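Uncharacterized protein (Bacteroides caccae, PDB 4L7A) is of unknown function but is probably a zinc-dependent metallopeptidase of the MA clan. Local coordinates at residues K20-F23 with D24-L27; D58-L61 with S62-L65; Q174-K177 with L178-A182. One frame throughout, in Å; residues are numbered along the deposited sequence. Where two conformers were deposited one is given.

Along the chain the three contacts follow one another without overlap, all in the part that belongs to the putative zinc-binding metallo-peptidase family. Interactions 1 and 2 are neighbours, their centres about 12 Å apart: the first is a turn inside helix 17-35, the second the start of helix 59-81, and the two helices meet where F23 CD2 comes within 3.8 Å of F59 CE1. Interaction 3 lies on the opposite side of the chain's centre, about 45 Å from interaction 1 and 37 Å from interaction 2, centre to centre, where a loop enters the short helix 178-181. Helix 131-153, between interactions 2 and 3 in chain order, carries an HExxH sequence, consistent with a zinc peptidase.

Interaction 1 of 3, residues K20-F23 with D24-L27; sequences KSEF and DRWL
L27 lies across F23 one helical turn away, its CD1 set 3.9 Å from the centroid of the phenyl ring and only 6° off the ring normal, a CH-pi contact centred on the face. CD2 of L27 meets the same ring at CE1 (3.8 Å) and also lies at the edge of the W26 indole, in its plane. With CG of F23 anti to its own nitrogen (chi1 -167°), the ring stands out from the helix, and W26 CE3 meets its edge near the ring plane, 3.9 Å from F23 CE1. The backbone adds four successive i to i+4 hydrogen bonds, from D24 N to K20 O through to L27 N to F23 O (2.8 Å), the marks of a regular alpha helix. The polar groups look elsewhere: D24 forms a salt bridge to R42 with OD2 and a hydrogen bond to Y41 with OD1, while S21 OG bonds to E17 O. The apolar side of helix 17-35 is laid on helix 59-81, F23 resting on V63 and A66 and W26 on K67, while Y271 meets the W26 ring edge to face.

Interaction 2 of 3, residues D58-L61 with S62-L65; sequences DFWL and SVKL
S62 turns its hydroxyl back to D58 O, donating a 2.9 Å bond from OG to the carbonyl that S62 N also grips at 3.0 Å. The two donors arrive from opposite faces of the carbonyl plane, and OG is there because it stands anti to its own carbonyl carbon, chi1 -64°. D58 is the N-cap of helix 59-81: its OD1 accepts from L61 N at 3.0 Å, in a nearly straight bond (167°) that meets the carboxylate from above its plane. The tight part of the contact is the buried side. CG2 of V63 sits over the F59 ring, offset toward the rim and 3.8 Å from CE2, while F59 CD2 in turn packs against one face of the W60 indole, 3.6 Å above its centre. L61 and L65, more loosely apposed to each other, both pack on M122 of strand 115-122, as does S62. With an alanine here instead of S62, D58 O would probably keep the backbone bond from the amide but lose its second grip at the helix start. The outer side is slacker. Toward V63 the same indole is loose: the two side chains run side by side, pointing the same way, but come no closer than 4.2 Å, CE3 to CG2. K64 lays CG 3.2 Å from W60 O and then extends away, its NZ making a weak, long ion pair with D268. Regular i to i+4 backbone bonds join the successive turns. The chemistry is that of an N-cap reinforced by a serine hydroxyl: a carboxylate, whose negative charge the positive end of the helix dipole would probably stabilise, takes one amide, while the carbonyl of the same residue takes an amide and a buried hydroxyl.

Interaction 3 of 3, residues Q174-K177 with L178-A182; sequences QNRK and LAEVA
The R176 guanidinium has V181 CG1 over one face, 3.7 Å from NE, and a water at its edge, in the guanidinium plane and 3.2 Å from NH1. That water donates to E180 OE2, bridging two groups whose planes stand 81° apart and whose side chains cross at about a right angle. The charges stay separate, R176 NE lying 4.8 Å from E180 OE2; it is the arginine's methylene CD that touches this oxygen, at 3.4 Å. A bend at chi3 (-63°) swings the guanidinium back over V181, whose CG1 also packs on R176 CB at 3.5 Å. K177 is the N-cap of the short helix 178-181. K177 O takes V181 N at 3.0 Å, in the carbonyl plane, and E180 N only weakly. E180, three residues into the turn, sends its extended chain back toward the K177 amide, and a second water accepts from K177 N and donates to OE1, a water bridge from E180 to the N-cap amide. NH1 of R176 also bonds to N167 O, and its side chain lies on T169, L184 and F186, the last shared with V181. On helix 211-244, L220 receives L178 and A182.

Interaction 1 of 3, residues K20-F23 with D24-L27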
loop_
_atom_site.group_PDB
_atom_site.type_symbol
_atom_site.label_atom_id
_atom_site.label_comp_id
_atom_site.label_asym_id
_atom_site.label_seq_id
_atom_site.Cartn_x
_atom_site.Cartn_y
_atom_site.Cartn_z
ATOM N N LYS A 20 -17.517 9.797 18.124
ATOM C CA LYS A 20 -17.156 8.417 17.802
ATOM C C LYS A 20 -18.261 7.660 17.115
ATOM O O LYS A 20 -17.969 6.875 16.223
ATOM C CB LYS A 20 -16.765 7.623 19.033
ATOM C CG LYS A 20 -15.541 8.159 19.677
ATOM C CD LYS A 20 -15.293 7.381 20.918
ATOM C CE LYS A 20 -14.236 8.009 21.737
ATOM N NZ LYS A 20 -14.113 7.212 22.968
ATOM N N SER A 21 -19.520 7.872 17.534
ATOM C CA SER A 21 -20.636 7.220 16.851
ATOM C C SER A 21 -20.791 7.812 15.449
ATOM O O SER A 21 -21.164 7.104 14.533
ATOM C CB SER A 21 -21.976 7.376 17.611
ATOM O OG SER A 21 -21.834 6.776 18.870
ATOM N N GLU A 22 -20.515 9.105 15.283
ATOM C CA GLU A 22 -20.582 9.730 13.931
ATOM C C GLU A 22 -19.511 9.127 13.003
ATOM O O GLU A 22 -19.782 8.842 11.849
ATOM C CB GLU A 22 -20.442 11.271 14.012
ATOM C CG GLU A 22 -20.673 12.051 12.684
ATOM C CD GLU A 22 -20.295 13.556 12.760
ATOM O OE1 GLU A 22 -20.007 14.063 13.876
ATOM O OE2 GLU A 22 -20.277 14.242 11.700
ATOM N N PHE A 23 -18.308 8.931 13.516
ATOM C CA PHE A 23 -17.252 8.258 12.756
ATOM C C PHE A 23 -17.634 6.789 12.447
ATOM O O PHE A 23 -17.418 6.323 11.339
ATOM C CB PHE A 23 -15.909 8.378 13.479
ATOM C CG PHE A 23 -14.699 8.003 12.656
ATOM C CD1 PHE A 23 -14.664 8.137 11.276
ATOM C CD2 PHE A 23 -13.560 7.543 13.291
ATOM C CE1 PHE A 23 -13.507 7.794 10.566
ATOM C CE2 PHE A 23 -12.409 7.194 12.575
ATOM C CZ PHE A 23 -12.402 7.310 11.213
ATOM N N ASP A 24 -18.215 6.079 13.411
ATOM C CA ASP A 24 -18.633 4.694 13.157
ATOM C C ASP A 24 -19.603 4.680 12.016
ATOM O O ASP A 24 -19.504 3.870 11.122
ATOM C CB ASP A 24 -19.267 4.027 14.364
ATOM C CG ASP A 24 -18.305 3.864 15.518
ATOM O OD1 ASP A 24 -17.073 3.950 15.336
ATOM O OD2 ASP A 24 -18.798 3.675 16.647
ATOM N N ARG A 25 -20.531 5.614 12.040
ATOM C CA ARG A 25 -21.539 5.724 10.973
ATOM C C ARG A 25 -20.826 5.970 9.637
ATOM O O ARG A 25 -21.110 5.309 8.657
ATOM C CB ARG A 25 -22.596 6.825 11.283
ATOM C CG ARG A 25 -24.054 6.443 10.939
ATOM C CD ARG A 25 -25.094 7.606 11.143
ATOM N NE ARG A 25 -25.199 8.504 9.978
ATOM C CZ ARG A 25 -24.782 9.771 9.934
ATOM N NH1 ARG A 25 -24.247 10.352 10.992
ATOM N NH2 ARG A 25 -24.933 10.468 8.834
ATOM N N TRP A 26 -19.880 6.909 9.614
ATOM C CA TRP A 26 -19.149 7.224 8.390
ATOM C C TRP A 26 -18.379 5.996 7.877
ATOM O O TRP A 26 -18.305 5.772 6.670
ATOM C CB TRP A 26 -18.244 8.406 8.655
ATOM C CG TRP A 26 -17.572 8.916 7.486
ATOM C CD1 TRP A 26 -17.985 9.947 6.714
ATOM C CD2 TRP A 26 -16.372 8.401 6.865
ATOM N NE1 TRP A 26 -17.103 10.144 5.685
ATOM C CE2 TRP A 26 -16.090 9.231 5.760
ATOM C CE3 TRP A 26 -15.484 7.364 7.175
ATOM C CZ2 TRP A 26 -14.980 9.053 4.938
ATOM C CZ3 TRP A 26 -14.350 7.186 6.365
ATOM C CH2 TRP A 26 -14.115 8.029 5.260
ATOM N N LEU A 27 -17.803 5.211 8.786
ATOM C CA LEU A 27 -17.034 4.024 8.391
ATOM C C LEU A 27 -17.991 2.954 7.827
ATOM O O LEU A 27 -17.675 2.268 6.824
ATOM C CB LEU A 27 -16.232 3.464 9.547
ATOM C CG LEU A 27 -15.104 4.401 9.971
ATOM C CD1 LEU A 27 -14.565 3.970 11.318
ATOM C CD2 LEU A 27 -13.980 4.403 8.945
#

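Interaction 2 of 3, residues D58-L61 with S62-L65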
loop_
_atom_site.group_PDB
_atom_site.type_symbol
_atom_site.label_atom_id
_atom_site.label_comp_id
_atom_site.label_asym_id
_atom_site.label_seq_id
_atom_site.Cartn_x
_atom_site.Cartn_y
_atom_site.Cartn_z
ATOM N N ASP A 58 -4.947 8.606 18.364
ATOM C CA ASP A 58 -5.480 9.975 18.213
ATOM C C ASP A 58 -6.725 9.930 17.322
ATOM O O ASP A 58 -6.651 9.509 16.170
ATOM C CB ASP A 58 -4.343 10.817 17.594
ATOM C CG ASP A 58 -4.734 12.275 17.209
ATOM O OD1 ASP A 58 -5.886 12.623 16.886
ATOM O OD2 ASP A 58 -3.772 13.093 17.126
ATOM N N PHE A 59 -7.863 10.379 17.840
ATOM C CA PHE A 59 -9.114 10.274 17.116
ATOM C C PHE A 59 -9.191 11.094 15.812
ATOM O O PHE A 59 -9.506 10.552 14.775
ATOM C CB PHE A 59 -10.283 10.696 17.986
ATOM C CG PHE A 59 -11.621 10.701 17.252
ATOM C CD1 PHE A 59 -12.375 9.526 17.156
ATOM C CD2 PHE A 59 -12.120 11.848 16.689
ATOM C CE1 PHE A 59 -13.627 9.510 16.523
ATOM C CE2 PHE A 59 -13.373 11.846 16.061
ATOM C CZ PHE A 59 -14.133 10.659 15.988
ATOM N N TRP A 60 -8.940 12.387 15.874
ATOM C CA TRP A 60 -9.052 13.216 14.683
ATOM C C TRP A 60 -7.959 12.875 13.634
ATOM O O TRP A 60 -8.171 13.000 12.431
ATOM C CB TRP A 60 -9.047 14.699 15.053
ATOM C CG TRP A 60 -10.279 15.041 15.758
ATOM C CD1 TRP A 60 -10.408 15.300 17.083
ATOM C CD2 TRP A 60 -11.594 15.175 15.183
ATOM N NE1 TRP A 60 -11.703 15.574 17.379
ATOM C CE2 TRP A 60 -12.470 15.459 16.240
ATOM C CE3 TRP A 60 -12.114 15.029 13.901
ATOM C CZ2 TRP A 60 -13.842 15.644 16.051
ATOM C CZ3 TRP A 60 -13.476 15.187 13.708
ATOM C CH2 TRP A 60 -14.331 15.514 14.780
ATOM N N LEU A 61 -6.837 12.373 14.085
ATOM C CA LEU A 61 -5.905 11.832 13.123
ATOM C C LEU A 61 -6.419 10.501 12.452
ATOM O O LEU A 61 -6.137 10.254 11.270
ATOM C CB LEU A 61 -4.544 11.616 13.781
ATOM C CG LEU A 61 -3.417 11.083 12.865
ATOM C CD1 LEU A 61 -3.205 12.024 11.675
ATOM C CD2 LEU A 61 -2.150 10.969 13.706
ATOM N N SER A 62 -7.166 9.680 13.198
ATOM C CA SER A 62 -7.768 8.474 12.628
ATOM C C SER A 62 -8.761 8.836 11.526
ATOM O O SER A 62 -8.835 8.168 10.530
ATOM C CB SER A 62 -8.482 7.636 13.670
ATOM O OG SER A 62 -7.530 7.169 14.618
ATOM N N VAL A 63 -9.519 9.901 11.729
ATOM C CA VAL A 63 -10.465 10.382 10.756
ATOM C C VAL A 63 -9.744 10.836 9.485
ATOM O O VAL A 63 -10.183 10.529 8.346
ATOM C CB VAL A 63 -11.284 11.556 11.328
ATOM C CG1 VAL A 63 -12.209 12.128 10.271
ATOM C CG2 VAL A 63 -12.106 11.101 12.516
ATOM N N LYS A 64 -8.646 11.572 9.653
ATOM C CA LYS A 64 -7.889 12.063 8.503
ATOM C C LYS A 64 -7.368 10.908 7.713
ATOM O O LYS A 64 -7.545 10.869 6.504
ATOM C CB LYS A 64 -6.730 12.937 8.944
ATOM C CG LYS A 64 -7.236 14.216 9.575
ATOM C CD LYS A 64 -6.146 15.229 9.787
ATOM C CE LYS A 64 -6.648 16.316 10.687
ATOM N NZ LYS A 64 -5.567 17.276 10.833
ATOM N N LEU A 65 -6.781 9.937 8.404
ATOM C CA LEU A 65 -6.220 8.761 7.726
ATOM C C LEU A 65 -7.270 7.903 7.029
ATOM O O LEU A 65 -7.039 7.450 5.922
ATOM C CB LEU A 65 -5.441 7.895 8.690
ATOM C CG LEU A 65 -4.065 8.452 8.923
ATOM C CD1 LEU A 65 -3.446 7.777 10.135
ATOM C CD2 LEU A 65 -3.194 8.179 7.685
#

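Interaction 3 of 3, residues Q174-K177 with L178-A182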
loop_
_atom_site.group_PDB
_atom_site.type_symbol
_atom_site.label_atom_id
_atom_site.label_comp_id
_atom_site.label_asym_id
_atom_site.label_seq_id
_atom_site.Cartn_x
_atom_site.Cartn_y
_atom_site.Cartn_z
ATOM N N GLN A 174 18.278 -9.312 1.947
ATOM C CA GLN A 174 18.505 -8.067 2.661
ATOM C C GLN A 174 19.983 -7.634 2.691
ATOM O O GLN A 174 20.266 -6.525 3.071
ATOM C CB GLN A 174 17.935 -8.151 4.081
ATOM C CG GLN A 174 18.695 -9.039 5.075
ATOM C CD GLN A 174 18.281 -10.503 5.052
ATOM O OE1 GLN A 174 17.647 -11.009 4.108
ATOM N NE2 GLN A 174 18.653 -11.218 6.131
ATOM N N ASN A 175 20.901 -8.485 2.259
ATOM C CA ASN A 175 22.333 -8.133 2.219
ATOM C C ASN A 175 22.806 -7.557 0.898
ATOM O O ASN A 175 23.991 -7.356 0.716
ATOM C CB ASN A 175 23.184 -9.348 2.572
ATOM C CG ASN A 175 22.801 -9.938 3.920
ATOM O OD1 ASN A 175 22.602 -11.159 4.045
ATOM N ND2 ASN A 175 22.643 -9.076 4.926
ATOM N N ARG A 176 21.878 -7.281 -0.017
ATOM C CA ARG A 176 22.198 -6.665 -1.291
ATOM C C ARG A 176 21.520 -5.343 -1.337
ATOM O O ARG A 176 20.321 -5.257 -1.100
ATOM C CB ARG A 176 21.709 -7.534 -2.453
ATOM C CG ARG A 176 22.400 -8.918 -2.561
ATOM C CD ARG A 176 22.091 -9.605 -3.865
ATOM N NE ARG A 176 20.682 -9.927 -4.044
ATOM C CZ ARG A 176 20.216 -10.643 -5.070
ATOM N NH1 ARG A 176 21.047 -11.074 -6.002
ATOM N NH2 ARG A 176 18.929 -10.942 -5.161
ATOM N N LYS A 177 22.262 -4.298 -1.673
ATOM C CA LYS A 177 21.692 -2.959 -1.759
ATOM C C LYS A 177 21.144 -2.700 -3.154
ATOM O O LYS A 177 21.381 -3.484 -4.063
ATOM C CB LYS A 177 22.761 -1.902 -1.435
ATOM C CG LYS A 177 23.273 -1.932 -0.015
ATOM C CD LYS A 177 23.931 -0.575 0.295
ATOM C CE LYS A 177 23.558 -0.047 1.639
ATOM N NZ LYS A 177 24.730 -0.259 2.515
ATOM N N LEU A 178 20.461 -1.564 -3.299
ATOM C CA LEU A 178 19.815 -1.174 -4.529
ATOM C C LEU A 178 20.796 -1.094 -5.693
ATOM O O LEU A 178 20.493 -1.562 -6.762
ATOM C CB LEU A 178 19.112 0.182 -4.363
ATOM C CG LEU A 178 18.327 0.707 -5.571
ATOM C CD1 LEU A 178 17.281 -0.296 -6.079
ATOM C CD2 LEU A 178 17.672 2.031 -5.168
ATOM N N ALA A 179 21.968 -0.522 -5.463
ATOM C CA ALA A 179 22.976 -0.394 -6.527
ATOM C C ALA A 179 23.432 -1.770 -7.052
ATOM O O ALA A 179 23.693 -1.903 -8.229
ATOM C CB ALA A 179 24.204 0.489 -6.035
ATOM N N GLU A 180 23.456 -2.784 -6.183
ATOM C CA GLU A 180 23.705 -4.153 -6.602
ATOM C C GLU A 180 22.527 -4.840 -7.297
ATOM O O GLU A 180 22.760 -5.593 -8.220
ATOM C CB GLU A 180 24.144 -5.020 -5.417
ATOM C CG GLU A 180 24.524 -6.466 -5.801
ATOM C CD GLU A 180 25.043 -7.309 -4.603
ATOM O OE1 GLU A 180 25.288 -6.727 -3.520
ATOM O OE2 GLU A 180 25.223 -8.547 -4.778
ATOM N N VAL A 181 21.275 -4.640 -6.850
ATOM C CA VAL A 181 20.190 -5.458 -7.406
ATOM C C VAL A 181 19.537 -4.909 -8.689
ATOM O O VAL A 181 18.962 -5.642 -9.487
ATOM C CB VAL A 181 19.124 -5.802 -6.362
ATOM C CG1 VAL A 181 19.795 -6.553 -5.202
ATOM C CG2 VAL A 181 18.361 -4.564 -5.895
ATOM N N ALA A 182 19.612 -3.613 -8.863
ATOM C CA ALA A 182 18.997 -2.959 -9.986
ATOM C C ALA A 182 19.614 -3.442 -11.277
ATOM O O ALA A 182 18.883 -3.710 -12.195
ATOM C CB ALA A 182 19.098 -1.459 -9.822
HETATM O O HOH W 1 24.129 -10.484 -6.352
HETATM O O HOH W 2 25.024 -4.574 -2.363
#